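Local coordinates for putative uncharacterized protein (Toxoplasma gondii, PDB 4FBD) that is of unknown function but belongs to the DUF3228 family and assembles with a second copy of itself, at residues Glu68-Asn71 and Glu72-Arg76; Leu106-Ala110 and Asp111-Leu115; Ile153-Ser156 and Arg157-Ala161; Ala227-Thr231 and His232-Met236. One frame throughout, in Å; residues are numbered along the deposited sequence. Where two conformers were deposited one is given.

Contact 1 of 4, residues Glu68-Asn71 and Glu72-Arg76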
loop_
_atom_site.group_PDB
_atom_site.type_symbol
_atom_site.label_atom_id
_atom_site.label_comp_id
_atom_site.label_asym_id
_atom_site.label_seq_id
_atom_site.Cartn_x
_atom_site.Cartn_y
_atom_site.Cartn_z
ATOM N N GLU A 68 25.318 -7.909 29.481
ATOM C CA GLU A 68 25.466 -7.713 30.897
ATOM C C GLU A 68 24.468 -6.669 31.403
ATOM O O GLU A 68 23.790 -6.886 32.411
ATOM C CB GLU A 68 26.900 -7.281 31.206
ATOM C CG GLU A 68 27.319 -7.458 32.659
ATOM C CD GLU A 68 26.697 -6.464 33.622
ATOM O OE1 GLU A 68 25.955 -5.567 33.172
ATOM O OE2 GLU A 68 26.978 -6.570 34.842
ATOM N N LYS A 69 24.377 -5.538 30.708
ATOM C CA LYS A 69 23.449 -4.482 31.126
ATOM C C LYS A 69 21.996 -4.908 30.953
ATOM O O LYS A 69 21.138 -4.529 31.751
ATOM C CB LYS A 69 23.753 -3.171 30.412
ATOM C CG LYS A 69 25.099 -2.599 30.818
ATOM C CD LYS A 69 25.302 -1.196 30.298
ATOM C CE LYS A 69 26.647 -0.628 30.740
ATOM N NZ LYS A 69 26.818 0.752 30.206
ATOM N N VAL A 70 21.719 -5.710 29.927
ATOM C CA VAL A 70 20.367 -6.231 29.720
ATOM C C VAL A 70 19.995 -7.090 30.918
ATOM O O VAL A 70 18.945 -6.895 31.538
ATOM C CB VAL A 70 20.259 -7.105 28.470
ATOM C CG1 VAL A 70 19.004 -7.976 28.543
ATOM C CG2 VAL A 70 20.275 -6.246 27.232
ATOM N N ASN A 71 20.860 -8.043 31.246
ATOM C CA ASN A 71 20.615 -8.914 32.398
ATOM C C ASN A 71 20.511 -8.157 33.730
ATOM O O ASN A 71 19.681 -8.481 34.579
ATOM C CB ASN A 71 21.664 -10.025 32.427
ATOM C CG ASN A 71 21.370 -11.091 31.391
ATOM O OD1 ASN A 71 20.260 -11.627 31.353
ATOM N ND2 ASN A 71 22.336 -11.396 30.546
ATOM N N GLU A 72 21.336 -7.128 33.897
ATOM C CA GLU A 72 21.276 -6.292 35.093
ATOM C C GLU A 72 19.954 -5.533 35.132
ATOM O O GLU A 72 19.303 -5.468 36.176
ATOM C CB GLU A 72 22.406 -5.279 35.100
ATOM C CG GLU A 72 22.471 -4.454 36.367
ATOM C CD GLU A 72 23.672 -3.504 36.386
ATOM O OE1 GLU A 72 24.483 -3.585 37.337
ATOM O OE2 GLU A 72 23.821 -2.709 35.433
ATOM N N LEU A 73 19.572 -4.932 34.007
ATOM C CA LEU A 73 18.314 -4.210 33.965
ATOM C C LEU A 73 17.129 -5.122 34.270
ATOM O O LEU A 73 16.175 -4.700 34.916
ATOM C CB LEU A 73 18.113 -3.513 32.619
ATOM C CG LEU A 73 19.010 -2.279 32.444
ATOM C CD1 LEU A 73 18.981 -1.721 31.019
ATOM C CD2 LEU A 73 18.626 -1.189 33.456
ATOM N N VAL A 74 17.214 -6.379 33.837
ATOM C CA VAL A 74 16.139 -7.346 34.040
ATOM C C VAL A 74 15.982 -7.772 35.479
ATOM O O VAL A 74 14.887 -7.686 36.034
ATOM C CB VAL A 74 16.340 -8.586 33.150
ATOM C CG1 VAL A 74 15.416 -9.708 33.580
ATOM C CG2 VAL A 74 16.106 -8.207 31.688
ATOM N N THR A 75 17.068 -8.227 36.094
ATOM C CA THR A 75 17.010 -8.664 37.485
ATOM C C THR A 75 16.802 -7.511 38.484
ATOM O O THR A 75 16.302 -7.743 39.578
ATOM C CB THR A 75 18.234 -9.556 37.868
ATOM O OG1 THR A 75 19.430 -8.947 37.403
ATOM C CG2 THR A 75 18.137 -10.941 37.216
ATOM N N ARG A 76 17.153 -6.274 38.123
ATOM C CA ARG A 76 16.901 -5.141 39.031
ATOM C C ARG A 76 15.422 -4.752 39.095
ATOM O O ARG A 76 14.848 -4.678 40.184
ATOM C CB ARG A 76 17.712 -3.884 38.675
ATOM C CG ARG A 76 19.182 -3.929 39.107
ATOM C CD ARG A 76 19.819 -2.519 39.190
ATOM N NE ARG A 76 19.874 -1.764 37.927
ATOM C CZ ARG A 76 18.977 -0.859 37.513
ATOM N NH1 ARG A 76 19.160 -0.230 36.354
ATOM N NH2 ARG A 76 17.905 -0.563 38.240
#
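Glu68 and Glu72 lie one turn apart in the last turns of alpha-helix 63-76, where the i+4 to i backbone bonds accepted by Glu68 to Asn71 are all in place. Glu68 O accepts from Glu72 N, and the Glu68 side chain, bent at chi2 (-73°), carries OE1 to 4.0 Å from Glu72 CB. The two carboxylates stand almost perpendicular, with Glu68 OE1 4.2 Å from Glu72 OE2; like charges this close probably disfavour each other somewhat. Lys69 O receives Leu73 N at 2.8 Å and is also covered by the Leu73 side chain, whose CG lies 3.2 Å from Lys69 O. Val70 belongs to the buried face: its CG1 meets Val74 CG2 at 4.3 Å, and beyond the helix Val70 packs on Ile95 and Val74 on Leu93 of strand 90-96. Asn71 turns its amide away to Leu38, whose backbone N binds OD1, while its carbonyl takes two donors from one residue. Thr75 N reaches Asn71 O nearly straight (176°), and with chi1 at 47° the hydroxyl folds back over the helix. Thr75 OG1 thereby donates to Asn71 O at 2.9 Å, from the opposite face of the carbonyl plane to Thr75 N.

Contact 2 of 4, residues Leu106-Ala110 and Asp111-Leu115; sequences LPITA and DNEHL
Thr109 and Asn112 both place their first side-chain branch between the backbone N and the carbonyl carbon (chi1 65° and 72°), which turns the hydroxyl and the amide toward each other's backbone. The result is an ST motif following strand 105-107: Thr109 OG1 accepts from Asn112 N at 3.1 Å and, more weakly, from Asp111 N. Asn112 answers by gripping the incoming chain with both ends of its amide. Its ND2 donates to Pro107 O at 2.9 Å on a nearly straight line (166°), lying in the carbonyl plane and close to the plane of its own amide. Its OD1 accepts from Thr109 N at 2.7 Å, the donor standing above the plane of the side-chain carbonyl. The exchange between Thr109 and Asn112 resembles that of a capping box, though no regular helix follows. Bonds at both ends of the buried amide fix its rotation; Tyr139 OH is a further partner of ND2. Thr109 O draws the chain round as well, through weak bonds from Asn112 N and Glu113 N. On the other flank Ile108 CG2 rests 4.2 Å from Glu113 CB, whereas the extended Glu113 side chain runs outward to the subunit interface, its carboxylate bound by Ser240 and Ser241 of the second subunit. Leu242 of that subunit packs on Ile108. Farther round the turn a water links the two segments: it donates to Ala110 O at 2.7 Å and is hydrogen-bonded to His114 ND1 at 2.7 Å.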
loop_
_atom_site.group_PDB
_atom_site.type_symbol
_atom_site.label_atom_id
_atom_site.label_comp_id
_atom_site.label_asym_id
_atom_site.label_seq_id
_atom_site.Cartn_x
_atom_site.Cartn_y
_atom_site.Cartn_z
ATOM N N LEU A 106 9.813 7.742 11.758
ATOM C CA LEU A 106 9.494 9.037 12.347
ATOM C C LEU A 106 8.009 9.348 12.201
ATOM O O LEU A 106 7.348 8.824 11.302
ATOM C CB LEU A 106 10.281 10.165 11.659
ATOM C CG LEU A 106 11.792 10.219 11.883
ATOM C CD1 LEU A 106 12.468 10.986 10.775
ATOM C CD2 LEU A 106 12.128 10.812 13.251
ATOM N N PRO A 107 7.494 10.210 13.079
ATOM C CA PRO A 107 6.112 10.629 13.006
ATOM C C PRO A 107 5.912 11.592 11.848
ATOM O O PRO A 107 6.818 12.364 11.507
ATOM C CB PRO A 107 5.849 11.352 14.342
ATOM C CG PRO A 107 7.176 11.519 15.019
ATOM C CD PRO A 107 8.165 10.612 14.342
ATOM N N ILE A 108 4.749 11.523 11.232
ATOM C CA ILE A 108 4.438 12.426 10.142
ATOM C C ILE A 108 3.684 13.566 10.770
ATOM O O ILE A 108 2.675 13.321 11.402
ATOM C CB ILE A 108 3.565 11.731 9.094
ATOM C CG1 ILE A 108 4.321 10.541 8.498
ATOM C CG2 ILE A 108 3.233 12.689 7.979
ATOM C CD1 ILE A 108 3.415 9.518 7.850
ATOM N N THR A 109 4.185 14.790 10.643
ATOM C CA THR A 109 3.502 15.966 11.195
ATOM C C THR A 109 3.116 16.922 10.071
ATOM O O THR A 109 3.493 16.719 8.924
ATOM C CB THR A 109 4.403 16.738 12.109
ATOM O OG1 THR A 109 5.482 17.265 11.338
ATOM C CG2 THR A 109 4.965 15.839 13.238
ATOM N N ALA A 110 2.373 17.980 10.402
ATOM C CA ALA A 110 1.989 18.957 9.388
ATOM C C ALA A 110 3.245 19.658 8.844
ATOM O O ALA A 110 3.278 20.040 7.690
ATOM C CB ALA A 110 0.978 20.003 9.943
ATOM N N ASP A 111 4.275 19.801 9.673
ATOM C CA ASP A 111 5.479 20.467 9.242
ATOM C C ASP A 111 6.431 19.607 8.421
ATOM O O ASP A 111 7.215 20.159 7.637
ATOM C CB ASP A 111 6.224 21.064 10.450
ATOM C CG ASP A 111 5.506 22.293 11.035
ATOM O OD1 ASP A 111 4.423 22.672 10.519
ATOM O OD2 ASP A 111 6.014 22.877 12.009
ATOM N N ASN A 112 6.388 18.280 8.560
ATOM C CA ASN A 112 7.306 17.452 7.781
ATOM C C ASN A 112 6.679 16.601 6.678
ATOM O O ASN A 112 7.383 15.968 5.926
ATOM C CB ASN A 112 8.111 16.565 8.697
ATOM C CG ASN A 112 7.304 15.466 9.297
ATOM O OD1 ASN A 112 6.202 15.163 8.845
ATOM N ND2 ASN A 112 7.852 14.843 10.313
ATOM N N GLU A 113 5.363 16.617 6.560
ATOM C CA GLU A 113 4.669 15.788 5.592
ATOM C C GLU A 113 5.175 15.931 4.152
ATOM O O GLU A 113 5.298 14.932 3.401
ATOM C CB GLU A 113 3.176 16.112 5.631
ATOM C CG GLU A 113 2.381 15.204 4.724
ATOM C CD GLU A 113 0.915 15.571 4.648
ATOM O OE1 GLU A 113 0.535 16.660 5.137
ATOM O OE2 GLU A 113 0.162 14.758 4.079
ATOM N N HIS A 114 5.461 17.163 3.752
ATOM C CA HIS A 114 5.918 17.412 2.397
ATOM C C HIS A 114 7.329 16.865 2.079
ATOM O O HIS A 114 7.727 16.799 0.903
ATOM C CB HIS A 114 5.831 18.907 2.088
ATOM C CG HIS A 114 6.813 19.751 2.845
ATOM N ND1 HIS A 114 6.688 20.008 4.193
ATOM C CD2 HIS A 114 7.908 20.439 2.431
ATOM C CE1 HIS A 114 7.667 20.816 4.582
ATOM N NE2 HIS A 114 8.423 21.091 3.534
ATOM N N LEU A 115 8.058 16.457 3.114
ATOM C CA LEU A 115 9.401 15.910 2.971
ATOM C C LEU A 115 9.416 14.426 2.605
ATOM O O LEU A 115 10.447 13.900 2.209
ATOM C CB LEU A 115 10.174 16.118 4.271
ATOM C CG LEU A 115 10.380 17.579 4.653
ATOM C CD1 LEU A 115 11.179 17.673 5.975
ATOM C CD2 LEU A 115 11.105 18.342 3.453
HETATM O O HOH W 1 4.153 19.906 5.117
#

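Contact 3 of 4, residues Ile153-Ser156 and Arg157-Ala161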
loop_
_atom_site.group_PDB
_atom_site.type_symbol
_atom_site.label_atom_id
_atom_site.label_comp_id
_atom_site.label_asym_id
_atom_site.label_seq_id
_atom_site.Cartn_x
_atom_site.Cartn_y
_atom_site.Cartn_z
ATOM N N ILE A 153 13.832 -9.269 21.131
ATOM C CA ILE A 153 13.111 -10.453 20.679
ATOM C C ILE A 153 13.940 -11.650 21.041
ATOM O O ILE A 153 15.124 -11.694 20.713
ATOM C CB ILE A 153 12.876 -10.458 19.173
ATOM C CG1 ILE A 153 12.324 -9.108 18.700
ATOM C CG2 ILE A 153 11.928 -11.600 18.805
ATOM C CD1 ILE A 153 11.015 -8.746 19.345
ATOM N N LEU A 154 13.319 -12.618 21.709
ATOM C CA LEU A 154 13.999 -13.825 22.158
ATOM C C LEU A 154 13.550 -15.084 21.427
ATOM O O LEU A 154 12.413 -15.193 21.001
ATOM C CB LEU A 154 13.725 -14.036 23.649
ATOM C CG LEU A 154 14.112 -12.872 24.568
ATOM C CD1 LEU A 154 13.767 -13.181 26.001
ATOM C CD2 LEU A 154 15.586 -12.518 24.448
ATOM N N TYR A 155 14.473 -16.026 21.272
ATOM C CA TYR A 155 14.191 -17.343 20.688
ATOM C C TYR A 155 14.705 -18.355 21.658
ATOM O O TYR A 155 15.695 -18.102 22.339
ATOM C CB TYR A 155 14.844 -17.531 19.307
ATOM C CG TYR A 155 13.925 -17.201 18.138
ATOM C CD1 TYR A 155 13.367 -15.935 17.995
ATOM C CD2 TYR A 155 13.629 -18.162 17.171
ATOM C CE1 TYR A 155 12.530 -15.634 16.924
ATOM C CE2 TYR A 155 12.798 -17.877 16.101
ATOM C CZ TYR A 155 12.246 -16.609 15.985
ATOM O OH TYR A 155 11.423 -16.315 14.929
ATOM N N SER A 156 14.022 -19.490 21.745
ATOM C CA SER A 156 14.458 -20.557 22.618
ATOM C C SER A 156 15.804 -21.068 22.129
ATOM O O SER A 156 16.210 -20.784 21.003
ATOM C CB SER A 156 13.462 -21.721 22.616
ATOM O OG SER A 156 13.384 -22.320 21.333
ATOM N N ARG A 157 16.488 -21.794 23.005
ATOM C CA ARG A 157 17.772 -22.436 22.700
ATOM C C ARG A 157 17.561 -23.439 21.552
ATOM O O ARG A 157 18.378 -23.568 20.648
ATOM C CB ARG A 157 18.239 -23.193 23.942
ATOM C CG ARG A 157 19.529 -23.919 23.788
ATOM C CD ARG A 157 19.703 -24.996 24.861
ATOM N NE ARG A 157 19.698 -24.496 26.233
ATOM C CZ ARG A 157 18.735 -24.688 27.138
ATOM N NH1 ARG A 157 17.658 -25.400 26.863
ATOM N NH2 ARG A 157 18.872 -24.178 28.356
ATOM N N GLU A 158 16.425 -24.120 21.608
ATOM C CA GLU A 158 16.041 -25.127 20.628
ATOM C C GLU A 158 15.927 -24.513 19.235
ATOM O O GLU A 158 16.638 -24.921 18.315
ATOM C CB GLU A 158 14.724 -25.786 21.057
ATOM C CG GLU A 158 14.841 -26.611 22.369
ATOM C CD GLU A 158 15.333 -25.791 23.590
ATOM O OE1 GLU A 158 14.843 -24.656 23.828
ATOM O OE2 GLU A 158 16.215 -26.302 24.319
ATOM N N GLN A 159 15.060 -23.512 19.091
ATOM C CA GLN A 159 14.891 -22.851 17.803
ATOM C C GLN A 159 16.182 -22.264 17.235
ATOM O O GLN A 159 16.387 -22.295 16.023
ATOM C CB GLN A 159 13.797 -21.793 17.868
ATOM C CG GLN A 159 12.390 -22.364 17.754
ATOM C CD GLN A 159 12.019 -22.816 16.342
ATOM O OE1 GLN A 159 12.788 -22.653 15.394
ATOM N NE2 GLN A 159 10.823 -23.368 16.199
ATOM N N ILE A 160 17.040 -21.720 18.088
ATOM C CA ILE A 160 18.327 -21.187 17.615
ATOM C C ILE A 160 19.198 -22.308 17.026
ATOM O O ILE A 160 19.795 -22.138 15.963
ATOM C CB ILE A 160 19.102 -20.463 18.716
ATOM C CG1 ILE A 160 18.389 -19.153 19.078
ATOM C CG2 ILE A 160 20.510 -20.138 18.251
ATOM C CD1 ILE A 160 19.087 -18.378 20.170
ATOM N N ALA A 161 19.258 -23.449 17.703
ATOM C CA ALA A 161 20.040 -24.579 17.202
ATOM C C ALA A 161 19.495 -25.005 15.828
ATOM O O ALA A 161 20.237 -25.123 14.858
ATOM C CB ALA A 161 19.990 -25.740 18.179
#
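This is a local strand-to-helix junction at the surface, where Ser156 closes strand 149-156 and helix 157-166 begins; the axes of segments 153-156 and 157-161 make an angle of 83°. Ser156 has the largest share in it. With its hydroxyl held between the backbone N and the carbonyl carbon (chi1 64°), OG accepts from Gln159 N at 3.0 Å along an almost straight N-H line (171°). Ser156 is therefore the N-cap, satisfying an amide of the first turn that has no carbonyl of the helix one turn before it, while its own carbonyl begins the regular helical pattern by accepting from Ile160 N at 3.2 Å. Around the cap the side chains close in. Gln159 CB lies at the edge of the Tyr155 ring, near its plane and 3.7 Å from CD2, and the Gln159 amide is turned at about a right angle to that ring. Ile160 CG1 packs alongside the Tyr155 stem, 3.9 Å from CB; beyond the junction the tyrosine ring also meets Phe89. On the outer flank Glu158 is bent at chi2, which brings OE1 to 3.5 Å from Ser156 CB and leaves OE2 for Arg157. Arg157 NH1 forms a salt bridge with that oxygen at 3.1 Å, approaching its syn lone pair from the edge of the guanidinium, while Arg157 NE donates to Ala178 O.

Contact 4 of 4, residues Ala227-Thr231 and His232-Met236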
loop_
_atom_site.group_PDB
_atom_site.type_symbol
_atom_site.label_atom_id
_atom_site.label_comp_id
_atom_site.label_asym_id
_atom_site.label_seq_id
_atom_site.Cartn_x
_atom_site.Cartn_y
_atom_site.Cartn_z
ATOM N N ALA A 227 -3.712 2.375 10.844
ATOM C CA ALA A 227 -3.764 3.495 11.831
ATOM C C ALA A 227 -2.378 3.927 12.258
ATOM O O ALA A 227 -2.122 5.104 12.412
ATOM C CB ALA A 227 -4.544 3.105 13.059
ATOM N N TYR A 228 -1.481 2.975 12.444
ATOM C CA TYR A 228 -0.123 3.328 12.838
ATOM C C TYR A 228 0.619 4.002 11.698
ATOM O O TYR A 228 1.191 5.078 11.886
ATOM C CB TYR A 228 0.706 2.116 13.311
ATOM C CG TYR A 228 2.049 2.570 13.872
ATOM C CD1 TYR A 228 2.167 2.976 15.191
ATOM C CD2 TYR A 228 3.156 2.643 13.091
ATOM C CE1 TYR A 228 3.362 3.421 15.705
ATOM C CE2 TYR A 228 4.384 3.088 13.611
ATOM C CZ TYR A 228 4.468 3.472 14.926
ATOM O OH TYR A 228 5.645 3.942 15.469
ATOM N N TRP A 229 0.564 3.389 10.513
ATOM C CA TRP A 229 1.336 3.857 9.374
ATOM C C TRP A 229 0.804 5.106 8.696
ATOM O O TRP A 229 1.526 5.720 7.920
ATOM C CB TRP A 229 1.700 2.693 8.425
ATOM C CG TRP A 229 2.620 1.741 9.157
ATOM C CD1 TRP A 229 2.294 0.543 9.686
ATOM C CD2 TRP A 229 3.998 1.968 9.515
ATOM N NE1 TRP A 229 3.384 -0.020 10.327
ATOM C CE2 TRP A 229 4.437 0.842 10.243
ATOM C CE3 TRP A 229 4.898 3.004 9.281
ATOM C CZ2 TRP A 229 5.740 0.720 10.731
ATOM C CZ3 TRP A 229 6.187 2.897 9.781
ATOM C CH2 TRP A 229 6.601 1.744 10.495
ATOM N N LYS A 230 -0.407 5.539 9.058
ATOM C CA LYS A 230 -0.906 6.798 8.546
ATOM C C LYS A 230 -0.145 7.958 9.175
ATOM O O LYS A 230 -0.115 9.044 8.594
ATOM C CB LYS A 230 -2.405 7.067 8.859
ATOM C CG LYS A 230 -3.327 5.969 8.558
ATOM C CD LYS A 230 -4.724 6.374 8.181
ATOM C CE LYS A 230 -5.398 7.383 9.061
ATOM N NZ LYS A 230 -6.899 7.405 8.698
ATOM N N THR A 231 0.425 7.758 10.367
ATOM C CA THR A 231 1.073 8.866 11.072
ATOM C C THR A 231 2.594 8.686 11.370
ATOM O O THR A 231 3.195 9.432 12.148
ATOM C CB THR A 231 0.300 9.154 12.357
ATOM O OG1 THR A 231 0.282 7.975 13.175
ATOM C CG2 THR A 231 -1.204 9.541 12.052
ATOM N N HIS A 232 3.199 7.706 10.731
ATOM C CA HIS A 232 4.605 7.408 10.882
ATOM C C HIS A 232 5.080 6.875 9.569
ATOM O O HIS A 232 4.317 6.214 8.845
ATOM C CB HIS A 232 4.857 6.299 11.874
ATOM C CG HIS A 232 4.298 6.553 13.223
ATOM N ND1 HIS A 232 3.012 6.207 13.560
ATOM C CD2 HIS A 232 4.850 7.104 14.327
ATOM C CE1 HIS A 232 2.791 6.535 14.819
ATOM N NE2 HIS A 232 3.894 7.071 15.309
ATOM N N ALA A 233 6.352 7.115 9.289
ATOM C CA ALA A 233 6.960 6.654 8.080
ATOM C C ALA A 233 8.372 6.187 8.350
ATOM O O ALA A 233 9.088 6.779 9.161
ATOM C CB ALA A 233 6.963 7.756 7.063
ATOM N N ILE A 234 8.786 5.135 7.638
ATOM C CA ILE A 234 10.133 4.610 7.788
ATOM C C ILE A 234 11.125 5.660 7.255
ATOM O O ILE A 234 10.731 6.608 6.579
ATOM C CB ILE A 234 10.356 3.296 7.025
ATOM C CG1 ILE A 234 10.235 3.524 5.500
ATOM C CG2 ILE A 234 9.407 2.193 7.541
ATOM C CD1 ILE A 234 10.661 2.303 4.638
ATOM N N VAL A 235 12.394 5.486 7.605
ATOM C CA VAL A 235 13.467 6.327 7.125
ATOM C C VAL A 235 14.184 5.509 6.083
ATOM O O VAL A 235 14.347 4.337 6.264
ATOM C CB VAL A 235 14.433 6.703 8.248
ATOM C CG1 VAL A 235 15.765 7.280 7.693
ATOM C CG2 VAL A 235 13.766 7.706 9.143
ATOM N N MET A 236 14.592 6.113 4.981
ATOM C CA MET A 236 15.312 5.373 3.952
ATOM C C MET A 236 16.249 6.337 3.235
ATOM O O MET A 236 15.879 7.494 2.952
ATOM C CB MET A 236 14.325 4.741 2.977
ATOM C CG MET A 236 14.938 3.838 1.950
ATOM S SD MET A 236 13.738 3.425 0.669
ATOM C CE MET A 236 12.479 2.562 1.584
#
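His232 meets Tyr228 in an offset stack at the turn that takes the chain from helix 219-229 into strand 232-235. The ring planes are nearly parallel (5° apart) and their centroids are 3.7 Å apart, with His232 ND1 over the centre of the tyrosine ring. The same nitrogen donates to Tyr228 O at 2.7 Å, in the imidazole plane and almost perfectly straight (178°). Because the bond and the stack engage one residue, they fix both the position and the rotation of the imidazole; as the donor, ND1 carries a hydrogen in this arrangement. Tyr228 O is gripped a second time by Thr231 N, from the opposite face of its plane. Beyond the stack, Tyr228 OH bonds to Glu191.

Trp229, the next largest contributor, lies across the start of the strand. His232 O sits at the edge of its indole, 3.3 Å from CE3, and NE1 donates to Pro196 O. Tyr120 of the second subunit packs on the indole. With Thr231 chi1 at 59°, its hydroxyl turns back toward the helix and bonds weakly to Tyr228 O. Farther along the strand, Ile234 CG2 approaches Trp229 CZ3 to 4.0 Å.

How the contacts relate
Contacts 2 and 4 lie about 10 Å apart between centres and share a sheet: strands 105-107 and 232-235 are antiparallel neighbours, probably bonded through Ile108 N to Thr231 O and Ala233 N to Leu106 O. Both touch the second subunit. Contacts 1 and 3 do not touch; contact 3 leaves a strand of the five-stranded sheet, where strand 149-156 ends and helix 157-166 begins, while contact 1 lies on a helix packed against that sheet. Contact 3 alone is a surface contact, the other three being partly buried. Chemistry follows place: helical bonding in contact 1, serine capping in contact 3, amide and hydroxyl bonds in contact 2, and a ring stack joined to a histidine-to-carbonyl bond in contact 4.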